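Side-chain contact in sulfite dehydrogenase (Paracoccus pantotrophus, PDB 2XTS), which oxidises protein-bound sulfane sulfur in the Sox system, using a molybdenum cofactor and passing electrons to heme c: residues Ala121-Met126 / Asp263-Ile268. Residues are numbered along the deposited sequence; the frame is centred on the assembly and turned at random.
Sequences AANGGM and DAKSVI. With 2MO (molybdenum (IV)oxide), chain F.
Lys265 reaches with its ammonium end into the side of the 121-126 loop at Asn123, where NZ stands 3.4 Å from the carbonyl O of Asn123 and 3.7 Å from its amide ND2. The lysine covers most of the gap: all four of its torsions lie near 180° (chi1 -169°), and the extended chain puts NZ beside Asn123 although the CA atoms of Lys265 and Asn123 lie 10.8 Å apart. Both nitrogens share one carboxylate: Glu119 OE2 forms a salt bridge with Lys265 NZ and accepts a hydrogen bond from Asn123 ND2. Such sharing probably offsets the closeness of two nitrogen donors in a buried spot. Asn370 O takes a further bond from NZ, while Gln140 O and Met142 N hold the amide of Asn123 at both ends. The contact joins the molybdopterin-binding domain to the dimerisation domain, where Lys265 opens strand 265-270, an edge strand of the antiparallel sheet within this chain. On the loop side the backbone makes a type II beta turn from Ala122 to Gly125, closed by Gly125 N to Ala122 O at 2.8 Å. At the start of the same loop, Ala121 N donates to oxygen OT1 of the bound molybdenum oxide (3.0 Å, 159°); Tyr246 OH and Arg74 NE also hydrogen-bond this group.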
loop_
_atom_site.group_PDB
_atom_site.type_symbol
_atom_site.label_atom_id
_atom_site.label_comp_id
_atom_site.label_asym_id
_atom_site.label_seq_id
_atom_site.Cartn_x
_atom_site.Cartn_y
_atom_site.Cartn_z
ATOM N N ALA A 121 -8.865 11.038 17.037
ATOM C CA ALA A 121 -9.949 11.185 17.982
ATOM C C ALA A 121 -10.966 12.205 17.502
ATOM O O ALA A 121 -12.170 12.083 17.803
ATOM C CB ALA A 121 -9.398 11.630 19.328
ATOM N N ALA A 122 -10.466 13.226 16.799
ATOM C CA ALA A 122 -11.265 14.348 16.311
ATOM C C ALA A 122 -11.981 14.091 14.985
ATOM O O ALA A 122 -12.620 14.994 14.469
ATOM C CB ALA A 122 -10.401 15.615 16.235
ATOM N N ASN A 123 -11.874 12.882 14.425
ATOM C CA ASN A 123 -12.495 12.608 13.132
ATOM C C ASN A 123 -14.013 12.815 13.244
ATOM O O ASN A 123 -14.664 12.267 14.130
ATOM C CB ASN A 123 -12.156 11.192 12.681
ATOM C CG ASN A 123 -12.389 10.962 11.207
ATOM O OD1 ASN A 123 -12.296 11.884 10.389
ATOM N ND2 ASN A 123 -12.640 9.709 10.852
ATOM N N GLY A 124 -14.564 13.669 12.388
ATOM C CA GLY A 124 -15.969 14.006 12.498
ATOM C C GLY A 124 -16.358 14.954 13.622
ATOM O O GLY A 124 -17.535 15.250 13.842
ATOM N N GLY A 125 -15.384 15.472 14.347
ATOM C CA GLY A 125 -15.686 16.285 15.522
ATOM C C GLY A 125 -16.368 17.593 15.163
ATOM O O GLY A 125 -17.210 18.098 15.916
ATOM N N MET A 126 -16.045 18.131 13.996
ATOM C CA MET A 126 -16.694 19.355 13.501
ATOM C C MET A 126 -18.172 19.137 13.205
ATOM O O MET A 126 -18.902 20.099 12.979
ATOM C CB MET A 126 -15.978 19.930 12.255
ATOM C CG MET A 126 -16.213 19.190 10.946
ATOM S SD MET A 126 -15.455 17.564 10.810
ATOM C CE MET A 126 -13.692 17.988 10.728
ATOM N N ASP A 263 -14.825 3.587 18.839
ATOM C CA ASP A 263 -15.973 2.696 18.712
ATOM C C ASP A 263 -16.362 2.426 17.245
ATOM O O ASP A 263 -15.946 3.138 16.320
ATOM C CB ASP A 263 -17.165 3.287 19.474
ATOM C CG ASP A 263 -16.950 3.347 20.980
ATOM O OD1 ASP A 263 -16.267 2.469 21.545
ATOM O OD2 ASP A 263 -17.496 4.283 21.594
ATOM N N ALA A 264 -17.196 1.406 17.047
ATOM C CA ALA A 264 -17.609 0.992 15.709
ATOM C C ALA A 264 -18.199 2.143 14.929
ATOM O O ALA A 264 -19.025 2.906 15.434
ATOM C CB ALA A 264 -18.602 -0.167 15.780
ATOM N N LYS A 265 -17.795 2.229 13.663
ATOM C CA LYS A 265 -18.109 3.360 12.845
ATOM C C LYS A 265 -18.138 2.927 11.383
ATOM O O LYS A 265 -17.548 1.930 11.005
ATOM C CB LYS A 265 -17.024 4.419 13.069
ATOM C CG LYS A 265 -17.299 5.778 12.504
ATOM C CD LYS A 265 -16.327 6.786 13.092
ATOM C CE LYS A 265 -16.404 8.132 12.428
ATOM N NZ LYS A 265 -15.562 9.155 13.118
ATOM N N SER A 266 -18.792 3.715 10.556
ATOM C CA SER A 266 -18.826 3.475 9.121
ATOM C C SER A 266 -19.165 4.726 8.373
ATOM O O SER A 266 -19.748 5.663 8.914
ATOM C CB SER A 266 -19.851 2.411 8.737
ATOM O OG SER A 266 -21.178 2.866 8.899
ATOM N N VAL A 267 -18.864 4.705 7.090
ATOM C CA VAL A 267 -19.261 5.762 6.180
ATOM C C VAL A 267 -19.353 5.215 4.766
ATOM O O VAL A 267 -18.500 4.431 4.349
ATOM C CB VAL A 267 -18.318 7.012 6.229
ATOM C CG1 VAL A 267 -16.871 6.671 5.836
ATOM C CG2 VAL A 267 -18.886 8.152 5.381
ATOM N N ILE A 268 -20.393 5.620 4.042
ATOM C CA ILE A 268 -20.516 5.390 2.610
ATOM C C ILE A 268 -19.607 6.387 1.883
ATOM O O ILE A 268 -19.781 7.596 1.975
ATOM C CB ILE A 268 -21.985 5.525 2.163
ATOM C CG1 ILE A 268 -22.790 4.345 2.736
ATOM C CG2 ILE A 268 -22.079 5.534 0.643
ATOM C CD1 ILE A 268 -24.325 4.531 2.683
HETATM MO MO 2MO F . -5.506 13.097 16.587
HETATM O OT1 2MO F . -6.166 12.006 17.849
HETATM O OT2 2MO F . -5.824 14.991 16.970
#